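Local coordinates for protein Rio2 kinase (Chaetomium thermophilum, PDB 4GYI) that binds ADP and magnesium as an atypical RIO-family protein kinase and acts through ATPase activity in maturation of the pre-40S ribosomal subunit, at residues 173-178 / 219-224; 195-200 / 235-240; 199-204 / 287-292. All coordinates share one frame; numbering follows the deposited sequence.

Contact 1. Residues 173-178 / 219-224; sequences EGFPVP and LRLAKH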
loop_
_atom_site.group_PDB
_atom_site.type_symbol
_atom_site.label_atom_id
_atom_site.label_comp_id
_atom_site.label_asym_id
_atom_site.label_seq_id
_atom_site.Cartn_x
_atom_site.Cartn_y
_atom_site.Cartn_z
ATOM N N GLU A 173 4.944 14.259 -11.837
ATOM C CA GLU A 173 6.099 15.150 -11.795
ATOM C C GLU A 173 7.347 14.616 -12.493
ATOM O O GLU A 173 8.339 15.330 -12.613
ATOM C CB GLU A 173 6.440 15.526 -10.359
ATOM C CG GLU A 173 5.460 16.484 -9.764
ATOM C CD GLU A 173 5.247 17.690 -10.653
ATOM O OE1 GLU A 173 4.161 17.780 -11.268
ATOM O OE2 GLU A 173 6.169 18.533 -10.741
ATOM N N GLY A 174 7.312 13.369 -12.941
ATOM C CA GLY A 174 8.470 12.776 -13.587
ATOM C C GLY A 174 9.402 11.973 -12.680
ATOM O O GLY A 174 10.515 11.635 -13.085
ATOM N N PHE A 175 8.967 11.667 -11.461
ATOM C CA PHE A 175 9.752 10.806 -10.561
ATOM C C PHE A 175 9.728 9.344 -11.019
ATOM O O PHE A 175 8.739 8.892 -11.603
ATOM C CB PHE A 175 9.212 10.859 -9.146
ATOM C CG PHE A 175 9.577 12.097 -8.402
ATOM C CD1 PHE A 175 10.645 12.101 -7.524
ATOM C CD2 PHE A 175 8.830 13.256 -8.553
ATOM C CE1 PHE A 175 10.978 13.240 -6.817
ATOM C CE2 PHE A 175 9.157 14.399 -7.851
ATOM C CZ PHE A 175 10.232 14.392 -6.982
ATOM N N PRO A 176 10.818 8.599 -10.756
ATOM C CA PRO A 176 10.839 7.180 -11.146
ATOM C C PRO A 176 10.070 6.321 -10.117
ATOM O O PRO A 176 10.629 5.854 -9.140
ATOM C CB PRO A 176 12.327 6.848 -11.157
ATOM C CG PRO A 176 12.925 7.786 -10.103
ATOM C CD PRO A 176 12.088 9.047 -10.151
ATOM N N VAL A 177 8.774 6.150 -10.342
ATOM C CA VAL A 177 7.932 5.403 -9.435
ATOM C C VAL A 177 7.051 4.571 -10.348
ATOM O O VAL A 177 6.998 4.829 -11.546
ATOM C CB VAL A 177 7.068 6.343 -8.574
ATOM C CG1 VAL A 177 7.956 7.262 -7.707
ATOM C CG2 VAL A 177 6.105 7.160 -9.458
ATOM N N PRO A 178 6.372 3.554 -9.804
ATOM C CA PRO A 178 5.506 2.771 -10.689
ATOM C C PRO A 178 4.360 3.629 -11.198
ATOM O O PRO A 178 3.987 4.589 -10.536
ATOM C CB PRO A 178 4.956 1.672 -9.763
ATOM C CG PRO A 178 5.923 1.604 -8.631
ATOM C CD PRO A 178 6.402 3.013 -8.437
ATOM N N LEU A 219 17.012 14.436 -2.095
ATOM C CA LEU A 219 17.010 15.878 -2.238
ATOM C C LEU A 219 15.928 16.336 -3.217
ATOM O O LEU A 219 15.262 17.335 -2.975
ATOM C CB LEU A 219 18.388 16.394 -2.651
ATOM C CG LEU A 219 19.496 16.151 -1.616
ATOM C CD1 LEU A 219 20.838 16.718 -2.094
ATOM C CD2 LEU A 219 19.137 16.738 -0.250
ATOM N N ARG A 220 15.727 15.602 -4.307
ATOM C CA ARG A 220 14.661 15.977 -5.237
ATOM C C ARG A 220 13.294 15.878 -4.567
ATOM O O ARG A 220 12.462 16.780 -4.714
ATOM C CB ARG A 220 14.687 15.147 -6.525
ATOM C CG ARG A 220 13.652 15.619 -7.542
ATOM C CD ARG A 220 13.738 14.885 -8.884
ATOM N NE ARG A 220 12.677 15.357 -9.775
ATOM C CZ ARG A 220 12.132 14.653 -10.768
ATOM N NH1 ARG A 220 12.539 13.412 -11.047
ATOM N NH2 ARG A 220 11.166 15.205 -11.493
ATOM N N LEU A 221 13.059 14.786 -3.836
ATOM C CA LEU A 221 11.825 14.648 -3.064
ATOM C C LEU A 221 11.634 15.843 -2.122
ATOM O O LEU A 221 10.556 16.434 -2.072
ATOM C CB LEU A 221 11.815 13.343 -2.272
ATOM C CG LEU A 221 11.452 12.032 -2.977
ATOM C CD1 LEU A 221 11.712 10.874 -2.042
ATOM C CD2 LEU A 221 9.986 12.010 -3.415
ATOM N N ALA A 222 12.687 16.209 -1.396
ATOM C CA ALA A 222 12.599 17.271 -0.390
ATOM C C ALA A 222 12.281 18.622 -1.030
ATOM O O ALA A 222 11.510 19.406 -0.481
ATOM C CB ALA A 222 13.885 17.351 0.413
ATOM N N LYS A 223 12.872 18.874 -2.195
ATOM C CA LYS A 223 12.573 20.074 -2.969
ATOM C C LYS A 223 11.094 20.149 -3.351
ATOM O O LYS A 223 10.557 21.238 -3.536
ATOM C CB LYS A 223 13.479 20.172 -4.204
ATOM C CG LYS A 223 12.764 20.505 -5.508
ATOM C CD LYS A 223 13.719 21.082 -6.528
ATOM C CE LYS A 223 14.238 22.434 -6.061
ATOM N NZ LYS A 223 15.369 22.935 -6.891
ATOM N N HIS A 224 10.430 18.999 -3.435
ATOM C CA HIS A 224 8.988 18.972 -3.709
ATOM C C HIS A 224 8.144 18.792 -2.444
ATOM O O HIS A 224 6.960 18.470 -2.524
ATOM C CB HIS A 224 8.631 17.913 -4.758
ATOM C CG HIS A 224 9.062 18.272 -6.147
ATOM N ND1 HIS A 224 8.197 18.803 -7.080
ATOM C CD2 HIS A 224 10.273 18.207 -6.752
ATOM C CE1 HIS A 224 8.852 19.037 -8.202
ATOM N NE2 HIS A 224 10.114 18.683 -8.029
#

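Contact 2. Residues 195-200 / 235-240; sequences ALPMRQ and NILIRE. With MG (magnesium ion), chain C; ADP (adenosine-5'-diphosphate), chain B.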
loop_
_atom_site.group_PDB
_atom_site.type_symbol
_atom_site.label_atom_id
_atom_site.label_comp_id
_atom_site.label_asym_id
_atom_site.label_seq_id
_atom_site.Cartn_x
_atom_site.Cartn_y
_atom_site.Cartn_z
ATOM N N ALA A 195 12.356 -4.363 -12.315
ATOM C CA ALA A 195 13.501 -4.076 -11.473
ATOM C C ALA A 195 13.314 -4.870 -10.195
ATOM O O ALA A 195 12.192 -5.194 -9.816
ATOM C CB ALA A 195 13.582 -2.586 -11.170
ATOM N N LEU A 196 14.421 -5.191 -9.547
ATOM C CA LEU A 196 14.422 -5.956 -8.313
ATOM C C LEU A 196 14.963 -5.078 -7.180
ATOM O O LEU A 196 15.726 -4.143 -7.433
ATOM C CB LEU A 196 15.316 -7.174 -8.501
ATOM C CG LEU A 196 15.026 -7.950 -9.787
ATOM C CD1 LEU A 196 15.983 -9.135 -9.922
ATOM C CD2 LEU A 196 13.588 -8.417 -9.815
ATOM N N PRO A 197 14.571 -5.372 -5.934
ATOM C CA PRO A 197 15.030 -4.578 -4.788
ATOM C C PRO A 197 16.558 -4.465 -4.774
ATOM O O PRO A 197 17.242 -5.435 -5.078
ATOM C CB PRO A 197 14.576 -5.408 -3.580
ATOM C CG PRO A 197 13.438 -6.227 -4.067
ATOM C CD PRO A 197 13.671 -6.474 -5.535
ATOM N N MET A 198 17.071 -3.289 -4.440
ATOM C CA MET A 198 18.515 -3.066 -4.327
ATOM C C MET A 198 19.196 -4.048 -3.351
ATOM O O MET A 198 20.351 -4.416 -3.531
ATOM C CB MET A 198 18.785 -1.611 -3.907
ATOM C CG MET A 198 20.254 -1.238 -3.854
ATOM S SD MET A 198 20.443 0.547 -3.599
ATOM C CE MET A 198 19.522 0.793 -2.067
ATOM N N ARG A 199 18.463 -4.475 -2.327
ATOM C CA ARG A 199 18.972 -5.429 -1.348
ATOM C C ARG A 199 19.655 -6.623 -2.016
ATOM O O ARG A 199 20.664 -7.122 -1.523
ATOM C CB ARG A 199 17.819 -5.928 -0.465
ATOM C CG ARG A 199 18.230 -6.910 0.626
ATOM C CD ARG A 199 17.417 -8.202 0.567
ATOM N NE ARG A 199 17.893 -9.131 -0.461
ATOM C CZ ARG A 199 18.850 -10.037 -0.266
ATOM N NH1 ARG A 199 19.442 -10.139 0.917
ATOM N NH2 ARG A 199 19.224 -10.840 -1.256
ATOM N N GLN A 200 19.120 -7.066 -3.151
ATOM C CA GLN A 200 19.631 -8.278 -3.784
ATOM C C GLN A 200 20.488 -8.030 -5.017
ATOM O O GLN A 200 20.857 -8.981 -5.717
ATOM C CB GLN A 200 18.488 -9.251 -4.105
ATOM C CG GLN A 200 17.354 -8.643 -4.872
ATOM C CD GLN A 200 16.210 -9.625 -5.108
ATOM O OE1 GLN A 200 15.224 -9.650 -4.364
ATOM N NE2 GLN A 200 16.335 -10.431 -6.158
ATOM N N ASN A 235 12.868 -0.666 -0.558
ATOM C CA ASN A 235 11.931 0.204 -1.265
ATOM C C ASN A 235 12.560 0.906 -2.444
ATOM O O ASN A 235 11.979 1.822 -3.029
ATOM C CB ASN A 235 11.308 1.211 -0.292
ATOM C CG ASN A 235 10.477 0.516 0.747
ATOM O OD1 ASN A 235 9.958 -0.560 0.471
ATOM N ND2 ASN A 235 10.386 1.078 1.951
ATOM N N ILE A 236 13.776 0.484 -2.754
ATOM C CA ILE A 236 14.478 0.956 -3.934
ATOM C C ILE A 236 14.690 -0.236 -4.853
ATOM O O ILE A 236 15.309 -1.237 -4.476
ATOM C CB ILE A 236 15.843 1.585 -3.577
ATOM C CG1 ILE A 236 15.623 2.839 -2.730
ATOM C CG2 ILE A 236 16.623 1.933 -4.848
ATOM C CD1 ILE A 236 16.786 3.182 -1.816
ATOM N N LEU A 237 14.144 -0.124 -6.051
ATOM C CA LEU A 237 14.282 -1.149 -7.058
ATOM C C LEU A 237 15.334 -0.645 -8.026
ATOM O O LEU A 237 15.429 0.548 -8.268
ATOM C CB LEU A 237 12.941 -1.377 -7.785
ATOM C CG LEU A 237 11.703 -1.747 -6.938
ATOM C CD1 LEU A 237 10.564 -2.286 -7.801
ATOM C CD2 LEU A 237 12.036 -2.756 -5.863
ATOM N N ILE A 238 16.125 -1.562 -8.569
ATOM C CA ILE A 238 17.177 -1.206 -9.493
ATOM C C ILE A 238 16.863 -1.801 -10.849
ATOM O O ILE A 238 16.800 -3.020 -10.984
ATOM C CB ILE A 238 18.533 -1.757 -9.029
ATOM C CG1 ILE A 238 18.897 -1.208 -7.643
ATOM C CG2 ILE A 238 19.619 -1.380 -10.030
ATOM C CD1 ILE A 238 18.954 0.293 -7.603
ATOM N N ARG A 239 16.624 -0.952 -11.846
ATOM C CA ARG A 239 16.492 -1.450 -13.212
ATOM C C ARG A 239 17.893 -1.565 -13.787
ATOM O O ARG A 239 18.674 -0.619 -13.705
ATOM C CB ARG A 239 15.654 -0.510 -14.084
ATOM C CG ARG A 239 14.892 -1.248 -15.180
ATOM C CD ARG A 239 14.452 -0.357 -16.337
ATOM N NE ARG A 239 13.925 0.941 -15.918
ATOM C CZ ARG A 239 12.641 1.195 -15.671
ATOM N NH1 ARG A 239 11.733 0.236 -15.790
ATOM N NH2 ARG A 239 12.264 2.410 -15.299
ATOM N N GLU A 240 18.219 -2.726 -14.348
ATOM C CA GLU A 240 19.533 -2.945 -14.944
ATOM C C GLU A 240 19.431 -2.937 -16.465
ATOM O O GLU A 240 18.534 -3.562 -17.032
ATOM C CB GLU A 240 20.112 -4.283 -14.490
ATOM C CG GLU A 240 20.113 -4.515 -12.987
ATOM C CD GLU A 240 20.644 -5.897 -12.605
ATOM O OE1 GLU A 240 21.165 -6.606 -13.501
ATOM O OE2 GLU A 240 20.541 -6.270 -11.410
HETATM MG MG MG C . 8.357 -1.615 1.374
HETATM P PB ADP B . 5.520 -3.286 1.698
HETATM O O1B ADP B . 4.839 -4.505 2.272
HETATM O O2B ADP B . 6.980 -3.070 2.015
HETATM O O3B ADP B . 4.579 -2.045 2.039
HETATM P PA ADP B . 6.206 -2.590 -1.020
HETATM O O1A ADP B . 7.487 -2.119 -0.385
HETATM O O2A ADP B . 5.367 -1.568 -1.775
HETATM O O3A ADP B . 5.303 -3.341 0.085
HETATM O "O5'" ADP B . 6.570 -3.845 -1.940
HETATM C "C5'" ADP B . 7.225 -4.981 -1.359
HETATM C "C4'" ADP B . 8.067 -5.687 -2.420
HETATM O "O4'" ADP B . 7.255 -6.036 -3.554
HETATM C "C3'" ADP B . 9.197 -4.838 -3.000
HETATM O "O3'" ADP B . 10.406 -4.888 -2.234
HETATM C "C2'" ADP B . 9.387 -5.418 -4.385
HETATM O "O2'" ADP B . 10.091 -6.663 -4.307
HETATM C "C1'" ADP B . 7.985 -5.819 -4.768
HETATM N N9 ADP B . 7.245 -4.772 -5.500
HETATM C C8 ADP B . 6.324 -3.947 -4.967
HETATM N N7 ADP B . 5.785 -3.131 -5.913
HETATM C C5 ADP B . 6.377 -3.469 -7.077
HETATM C C6 ADP B . 6.278 -3.026 -8.479
HETATM N N6 ADP B . 5.419 -2.042 -8.819
HETATM N N1 ADP B . 7.063 -3.635 -9.390
HETATM C C2 ADP B . 7.917 -4.631 -9.065
HETATM N N3 ADP B . 8.056 -5.089 -7.815
HETATM C C4 ADP B . 7.330 -4.549 -6.802
HETATM O O HOH W 1 9.164 -1.647 3.325
HETATM O O HOH W 2 9.619 -3.234 1.013
#

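Contact 3. Residues 199-204 / 287-292; sequences RQVSSV and RRFHFV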
loop_
_atom_site.group_PDB
_atom_site.type_symbol
_atom_site.label_atom_id
_atom_site.label_comp_id
_atom_site.label_asym_id
_atom_site.label_seq_id
_atom_site.Cartn_x
_atom_site.Cartn_y
_atom_site.Cartn_z
ATOM N N ARG A 199 18.463 -4.475 -2.327
ATOM C CA ARG A 199 18.972 -5.429 -1.348
ATOM C C ARG A 199 19.655 -6.623 -2.016
ATOM O O ARG A 199 20.664 -7.122 -1.523
ATOM C CB ARG A 199 17.819 -5.928 -0.465
ATOM C CG ARG A 199 18.230 -6.910 0.626
ATOM C CD ARG A 199 17.417 -8.202 0.567
ATOM N NE ARG A 199 17.893 -9.131 -0.461
ATOM C CZ ARG A 199 18.850 -10.037 -0.266
ATOM N NH1 ARG A 199 19.442 -10.139 0.917
ATOM N NH2 ARG A 199 19.224 -10.840 -1.256
ATOM N N GLN A 200 19.120 -7.066 -3.151
ATOM C CA GLN A 200 19.631 -8.278 -3.784
ATOM C C GLN A 200 20.488 -8.030 -5.017
ATOM O O GLN A 200 20.857 -8.981 -5.717
ATOM C CB GLN A 200 18.488 -9.251 -4.105
ATOM C CG GLN A 200 17.354 -8.643 -4.872
ATOM C CD GLN A 200 16.210 -9.625 -5.108
ATOM O OE1 GLN A 200 15.224 -9.650 -4.364
ATOM N NE2 GLN A 200 16.335 -10.431 -6.158
ATOM N N VAL A 201 20.809 -6.763 -5.277
ATOM C CA VAL A 201 21.642 -6.422 -6.432
ATOM C C VAL A 201 22.958 -7.184 -6.323
ATOM O O VAL A 201 23.614 -7.162 -5.276
ATOM C CB VAL A 201 21.859 -4.887 -6.579
ATOM C CG1 VAL A 201 22.795 -4.354 -5.498
ATOM C CG2 VAL A 201 22.374 -4.550 -7.975
ATOM N N SER A 202 23.308 -7.910 -7.382
ATOM C CA SER A 202 24.406 -8.870 -7.287
ATOM C C SER A 202 25.783 -8.252 -7.481
ATOM O O SER A 202 26.754 -8.735 -6.905
ATOM C CB SER A 202 24.209 -10.061 -8.230
ATOM O OG SER A 202 24.103 -9.649 -9.584
ATOM N N SER A 203 25.872 -7.189 -8.275
ATOM C CA SER A 203 27.162 -6.538 -8.486
ATOM C C SER A 203 27.042 -5.079 -8.890
ATOM O O SER A 203 26.409 -4.748 -9.899
ATOM C CB SER A 203 28.000 -7.292 -9.529
ATOM O OG SER A 203 27.610 -6.941 -10.846
ATOM N N VAL A 204 27.671 -4.214 -8.100
ATOM C CA VAL A 204 27.784 -2.808 -8.448
ATOM C C VAL A 204 29.254 -2.398 -8.521
ATOM O O VAL A 204 29.910 -2.214 -7.496
ATOM C CB VAL A 204 27.048 -1.921 -7.444
ATOM C CG1 VAL A 204 27.222 -0.449 -7.807
ATOM C CG2 VAL A 204 25.569 -2.292 -7.394
ATOM N N ARG A 287 27.965 -1.220 4.542
ATOM C CA ARG A 287 28.048 -2.661 4.779
ATOM C C ARG A 287 28.061 -3.513 3.500
ATOM O O ARG A 287 28.735 -4.544 3.450
ATOM C CB ARG A 287 26.985 -3.147 5.778
ATOM C CG ARG A 287 25.592 -2.602 5.548
ATOM C CD ARG A 287 24.595 -3.107 6.598
ATOM N NE ARG A 287 23.283 -2.460 6.480
ATOM C CZ ARG A 287 22.282 -2.899 5.716
ATOM N NH1 ARG A 287 22.423 -3.996 4.985
ATOM N NH2 ARG A 287 21.132 -2.237 5.682
ATOM N N ARG A 288 27.346 -3.076 2.466
ATOM C CA ARG A 288 27.225 -3.869 1.236
ATOM C C ARG A 288 28.350 -3.641 0.211
ATOM O O ARG A 288 28.845 -4.595 -0.390
ATOM C CB ARG A 288 25.836 -3.680 0.603
ATOM C CG ARG A 288 25.670 -4.271 -0.799
ATOM C CD ARG A 288 25.791 -5.791 -0.848
ATOM N NE ARG A 288 25.671 -6.284 -2.224
ATOM C CZ ARG A 288 26.699 -6.611 -3.013
ATOM N NH1 ARG A 288 27.950 -6.518 -2.572
ATOM N NH2 ARG A 288 26.476 -7.040 -4.249
ATOM N N PHE A 289 28.762 -2.391 0.013
ATOM C CA PHE A 289 29.819 -2.106 -0.966
ATOM C C PHE A 289 31.076 -1.500 -0.340
ATOM O O PHE A 289 32.005 -1.126 -1.055
ATOM C CB PHE A 289 29.314 -1.173 -2.065
ATOM C CG PHE A 289 27.982 -1.567 -2.636
ATOM C CD1 PHE A 289 27.857 -2.697 -3.430
ATOM C CD2 PHE A 289 26.859 -0.804 -2.386
ATOM C CE1 PHE A 289 26.640 -3.053 -3.956
ATOM C CE2 PHE A 289 25.643 -1.148 -2.909
ATOM C CZ PHE A 289 25.526 -2.281 -3.690
ATOM N N HIS A 290 31.098 -1.408 0.987
ATOM C CA HIS A 290 32.217 -0.803 1.698
ATOM C C HIS A 290 32.539 0.565 1.120
ATOM O O HIS A 290 33.699 0.914 0.903
ATOM C CB HIS A 290 33.424 -1.738 1.681
ATOM C CG HIS A 290 33.118 -3.090 2.238
ATOM N ND1 HIS A 290 33.018 -3.328 3.592
ATOM C CD2 HIS A 290 32.834 -4.263 1.626
ATOM C CE1 HIS A 290 32.709 -4.597 3.791
ATOM N NE2 HIS A 290 32.592 -5.186 2.614
ATOM N N PHE A 291 31.478 1.322 0.860
ATOM C CA PHE A 291 31.586 2.660 0.305
ATOM C C PHE A 291 31.118 3.688 1.315
ATOM O O PHE A 291 30.108 3.505 1.998
ATOM C CB PHE A 291 30.742 2.794 -0.957
ATOM C CG PHE A 291 30.676 4.190 -1.483
ATOM C CD1 PHE A 291 31.681 4.682 -2.294
ATOM C CD2 PHE A 291 29.609 5.019 -1.163
ATOM C CE1 PHE A 291 31.628 5.983 -2.777
ATOM C CE2 PHE A 291 29.548 6.321 -1.644
ATOM C CZ PHE A 291 30.554 6.802 -2.448
ATOM N N VAL A 292 31.855 4.784 1.383
ATOM C CA VAL A 292 31.572 5.854 2.316
ATOM C C VAL A 292 31.809 7.167 1.601
ATOM O O VAL A 292 32.922 7.434 1.137
ATOM C CB VAL A 292 32.521 5.768 3.516
ATOM C CG1 VAL A 292 32.466 7.057 4.350
ATOM C CG2 VAL A 292 32.203 4.530 4.350
HETATM O O HOH W 3 28.886 -5.910 -5.872
#

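Contact 1. Residues 173-178 / 219-224
E173 meets H224 and R220 of segment 219-224 in two ways. Its carboxylate oxygen OE2 lies 3.7 Å from CE1 of H224, the side chain reaching the ring after a bend at chi2, and its backbone O lies 3.0 Å from NH2 of R220. G174, with positive phi, completes a Schellman motif at the end of helix 149-172, and in this turn its carbonyl faces the same arginine: R220 NH1 gives G174 O a nearly straight but weak hydrogen bond of 3.4 Å. Both carbonyl oxygens sit at the edge of the guanidinium, close to its plane, which leaves a face of that group for the next residue. F175 takes it. The R220 guanidinium lies flat on the phenyl ring, with CZ 4.0 Å from the ring centroid and the planes only 9° apart, a stacked cation-pi pair. R220 has CG anti to its backbone N (chi1 -175°) and is extended from CG to NE; its CG and CD run past the CE1-CZ rim of F175. The edge of F175 points at the face of H224, an edge-to-face pair with centroids 5.4 Å apart and planes at 81°, while F175 CE1 touches L221 CD2 at 3.8 Å. P176, centre of an inverse gamma turn, only grazes the arginine and takes the chain onward to P178, which touches ADP. L170 packs on F175 and L221, and H224 ND1 is hydrogen-bonded to K313 O. Chemically, one arginine holds to a helix terminus: G174 O takes a weak bond from its N-H edge, with E173 O close by, an aromatic face supports its charge, and the nearby E173 carboxylate would probably favour any positive charge on H224.

Contact 2. Residues 195-200 / 235-240
M198 and I236 meet first through their backbones, M198 N donating to I236 O at 2.7 Å. Together with I238 N to L196 O at 2.8 Å, this defines an antiparallel pairing in which L196 and I238 form the hydrogen-bonded pair and P197 and L237 the non-hydrogen-bonded one. The M198 side chain leaves with CG anti to the backbone N (chi1 -176°). Its CB sits against I236 O and I238 CG1, and CG stays beside the latter. Beyond the sulfur, a bend at chi3 (57°) places CE 3.6 Å from I236 CD1, the two side chains running side by side. P197 faces the nucleotide instead: its CG lies 3.4 Å from ADP O2', and its CD packs on L237 CD2. An alanine at P197 would remove CG and CD, and would probably open a gap beside ADP O2' and thin the packing on L237 CD2, which keeps its backbone contact. L237 CD1 meets the adenine at C2, 3.8 Å away, and just before the strand N235 OD1 binds magnesium at 2.1 Å, with both ADP phosphates, two waters and D258 completing the site. One flank therefore lines the ADP pocket. On the other, M198 and I236 reach L214 of helix 207-223, M198 also packs on F284 and I236 on I281 of helix 270-289, and strand 250-256 continues the sheet beyond 236-242.

Contact 3. Residues 199-204 / 287-292
R288 reaches V201 with its terminal NH2, which donates to V201 O at 3.0 Å. The bond is almost perfectly straight (177°), and the oxygen lies in the guanidinium plane. S202 O is 3.2 Å from the same NH2, and a water accepting from V204 N at 3.1 Å also takes a weak bond from R288 NH2. R288 CG starts anti to the backbone N, but the bend at chi2 (65°) folds CD away from an extended course. R288 CG stands 3.4 Å above the F289 ring, over its centre, and F289 CE1 in turn lies over the centre of the guanidinium. F289 has CG anti to its carbonyl carbon; the CE1-CZ side of the ring meets both valines. V201 CG1 approaches the ring edge at 3.9 Å from CZ; this branch occupies the position between backbone N and carbonyl carbon (chi1 72°). V204 CG2 comes 3.7 Å from F289 CE1, the side chains crossing at about a right angle. One turn back along helix 270-289, F285 meets F289 edge-to-face, and P207 of helix 207-223 also touches it. The chemistry is divided: a charged group with F289 CE1 over one face serves backbone carbonyl and water, while the valines add apolar contacts at the surface, between the loop joining strand 196-197 to helix 207-223 and the C-terminal part of helix 270-289.

All three contacts lie within the RIO domain, and each ties a segment between 173 and 204 to a later one. Contacts 2 and 3 are close neighbours, with centres about 12 Å apart: they share R199 and Q200 and touch where E240 meets V201. Contact 1 is set apart, its centre about 17 Å from that of contact 2 and 23 Å from that of contact 3. Helix 207-223 relates them, since it follows strand 196-197 and the loop of contact 3 and ends in contact 1. Along the chain, contact 1 alternates with both others, so the pairings interlock. Contact 2 borders ADP and magnesium directly; contact 1 reaches the nucleotide through P178, and contact 3 lies peripherally.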